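Local coordinates for protein alginase (Pseudoalteromonas, PDB 4Q8K) that probably cleaves the polysaccharide alginate by beta-elimination, as a calcium-bound alginate lyase of polysaccharide lyase family 18, at residues A[285-290]-A[296-301]. Numbering follows the deposited sequence.
Sequences FNLRVV and VEVTAF
Phe285 sets CG between its backbone N and carbonyl carbon (chi1 67°), and Phe301 sets its own CG anti to the carbonyl carbon, beside N. With the chain turned at Phe301, the rings come near parallel, planes at 16°, but slid so far apart that they barely overlap. The closer meeting is a CH-pi contact: Phe285 CB lies over one face of the Phe301 ring, 3.6 Å from Phe301 CZ. Ala300 CB touches the Phe285 ring at CD2. With an alanine here in place of Phe285, CB would stay over the Phe301 face, but the loss of the ring would probably open a gap beside Ala300 CB and Phe301 CE2. Further along, Leu287 CD1 meets Val298 CG1 at 3.8 Å. Val289 lies on the same face, and Ile224 and Ser225 of strand 221-228 and Val262 of strand 257-265 pack against this apolar side. The two segments form an antiparallel beta hairpin in one of the two facing sheets of the concanavalin-like jelly roll, the fold of this lyase domain. Two hydrogen-bonded pairs hold it. Arg288 and Thr299 exchange bonds both ways, with Thr299 N to Arg288 O at 2.8 Å. Val290 and Glu297 do the same, and Val290 N to Glu297 O is nearly straight at 174°. Toward the Phe285 end, waters stand between the strands. One accepts from Asn286 N and, weakly, from Phe301 N. Another accepts from Asn286 ND2, which also bonds Glu209, and donates weakly to Thr299 O. The other face carries Arg288, Val290, Glu297 and Thr299. Arg288 NH2 and Glu297 OE2 stay 4.4 Å apart, too far for a salt bridge. Val290 CG2 lies over one face of the guanidinium. Thr299 OG1 bonds Ser304 OG and shares a water with Arg288 O.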
loop_
_atom_site.group_PDB
_atom_site.type_symbol
_atom_site.label_atom_id
_atom_site.label_comp_id
_atom_site.label_asym_id
_atom_site.label_seq_id
_atom_site.Cartn_x
_atom_site.Cartn_y
_atom_site.Cartn_z
ATOM N N PHE A 285 -8.657 -3.283 -10.684
ATOM C CA PHE A 285 -9.800 -3.155 -9.779
ATOM C C PHE A 285 -9.923 -1.720 -9.289
ATOM O O PHE A 285 -9.029 -0.902 -9.511
ATOM C CB PHE A 285 -9.683 -4.128 -8.602
ATOM C CG PHE A 285 -8.534 -3.829 -7.656
ATOM C CD1 PHE A 285 -7.261 -4.300 -7.906
ATOM C CD2 PHE A 285 -8.752 -3.111 -6.487
ATOM C CE1 PHE A 285 -6.220 -4.034 -7.022
ATOM C CE2 PHE A 285 -7.728 -2.848 -5.605
ATOM C CZ PHE A 285 -6.456 -3.310 -5.864
ATOM N N ASN A 286 -11.039 -1.412 -8.637
ATOM C CA ASN A 286 -11.245 -0.086 -8.087
ATOM C C ASN A 286 -11.004 -0.085 -6.589
ATOM O O ASN A 286 -11.507 -0.952 -5.867
ATOM C CB ASN A 286 -12.666 0.403 -8.390
ATOM C CG ASN A 286 -12.831 1.895 -8.164
ATOM O OD1 ASN A 286 -12.415 2.705 -8.995
ATOM N ND2 ASN A 286 -13.444 2.268 -7.044
ATOM N N LEU A 287 -10.228 0.888 -6.125
ATOM C CA LEU A 287 -9.915 1.016 -4.711
ATOM C C LEU A 287 -10.454 2.324 -4.145
ATOM O O LEU A 287 -10.186 3.395 -4.676
ATOM C CB LEU A 287 -8.399 0.954 -4.480
ATOM C CG LEU A 287 -7.941 1.110 -3.027
ATOM C CD1 LEU A 287 -8.404 -0.043 -2.163
ATOM C CD2 LEU A 287 -6.410 1.219 -2.983
ATOM N N ARG A 288 -11.214 2.233 -3.064
ATOM C CA ARG A 288 -11.659 3.430 -2.352
ATOM C C ARG A 288 -11.365 3.297 -0.864
ATOM O O ARG A 288 -11.822 2.362 -0.210
ATOM C CB ARG A 288 -13.156 3.703 -2.577
ATOM C CG ARG A 288 -13.631 5.037 -1.997
ATOM C CD ARG A 288 -15.002 5.443 -2.566
ATOM N NE ARG A 288 -15.364 6.818 -2.214
ATOM C CZ ARG A 288 -16.168 7.127 -1.207
ATOM N NH1 ARG A 288 -16.460 8.394 -0.925
ATOM N NH2 ARG A 288 -16.691 6.155 -0.477
ATOM N N VAL A 289 -10.595 4.240 -0.335
ATOM C CA VAL A 289 -10.257 4.253 1.076
ATOM C C VAL A 289 -10.789 5.537 1.676
ATOM O O VAL A 289 -10.471 6.626 1.198
ATOM C CB VAL A 289 -8.726 4.202 1.285
ATOM C CG1 VAL A 289 -8.386 4.235 2.761
ATOM C CG2 VAL A 289 -8.153 2.956 0.633
ATOM N N VAL A 290 -11.603 5.407 2.715
ATOM C CA VAL A 290 -12.148 6.571 3.398
ATOM C C VAL A 290 -11.761 6.564 4.863
ATOM O O VAL A 290 -11.914 5.554 5.545
ATOM C CB VAL A 290 -13.688 6.601 3.305
ATOM C CG1 VAL A 290 -14.226 7.856 3.970
ATOM C CG2 VAL A 290 -14.136 6.506 1.850
ATOM N N VAL A 296 -12.452 4.017 9.523
ATOM C CA VAL A 296 -11.786 3.758 8.252
ATOM C C VAL A 296 -12.476 2.644 7.484
ATOM O O VAL A 296 -12.702 1.567 8.022
ATOM C CB VAL A 296 -10.307 3.375 8.448
ATOM C CG1 VAL A 296 -9.690 2.961 7.123
ATOM C CG2 VAL A 296 -9.549 4.549 9.053
ATOM N N GLU A 297 -12.793 2.926 6.225
ATOM C CA GLU A 297 -13.469 1.994 5.346
ATOM C C GLU A 297 -12.711 1.801 4.037
ATOM O O GLU A 297 -12.267 2.773 3.424
ATOM C CB GLU A 297 -14.867 2.520 5.047
ATOM C CG GLU A 297 -15.586 1.789 3.950
ATOM C CD GLU A 297 -16.904 2.447 3.644
ATOM O OE1 GLU A 297 -17.947 1.833 3.930
ATOM O OE2 GLU A 297 -16.896 3.589 3.146
ATOM N N VAL A 298 -12.578 0.543 3.614
ATOM C CA VAL A 298 -11.950 0.209 2.341
ATOM C C VAL A 298 -12.928 -0.558 1.471
ATOM O O VAL A 298 -13.592 -1.482 1.950
ATOM C CB VAL A 298 -10.681 -0.642 2.545
ATOM C CG1 VAL A 298 -10.006 -0.942 1.196
ATOM C CG2 VAL A 298 -9.725 0.077 3.474
ATOM N N THR A 299 -13.016 -0.169 0.200
ATOM C CA THR A 299 -13.883 -0.842 -0.754
ATOM C C THR A 299 -13.099 -1.240 -2.004
ATOM O O THR A 299 -12.374 -0.426 -2.580
ATOM C CB THR A 299 -15.062 0.057 -1.179
ATOM O OG1 THR A 299 -15.823 0.430 -0.026
ATOM C CG2 THR A 299 -15.955 -0.647 -2.183
ATOM N N ALA A 300 -13.240 -2.496 -2.408
ATOM C CA ALA A 300 -12.656 -2.979 -3.649
ATOM C C ALA A 300 -13.412 -4.218 -4.109
ATOM O O ALA A 300 -13.892 -4.995 -3.280
ATOM C CB ALA A 300 -11.162 -3.275 -3.475
ATOM N N PHE A 301 -13.540 -4.382 -5.424
ATOM C CA PHE A 301 -14.304 -5.491 -6.010
ATOM C C PHE A 301 -15.753 -5.487 -5.528
ATOM O O PHE A 301 -16.377 -6.546 -5.437
ATOM C CB PHE A 301 -13.681 -6.848 -5.669
ATOM C CG PHE A 301 -12.239 -6.976 -6.073
ATOM C CD1 PHE A 301 -11.894 -7.444 -7.331
ATOM C CD2 PHE A 301 -11.227 -6.630 -5.188
ATOM C CE1 PHE A 301 -10.555 -7.569 -7.702
ATOM C CE2 PHE A 301 -9.889 -6.741 -5.557
ATOM C CZ PHE A 301 -9.560 -7.214 -6.812
HETATM O O HOH W 1 -13.346 -3.270 -8.312
HETATM O O HOH W 2 -14.063 0.578 -4.917
HETATM O O HOH W 3 -14.695 2.603 1.022
HETATM O O HOH W 4 -18.558 5.547 1.137
#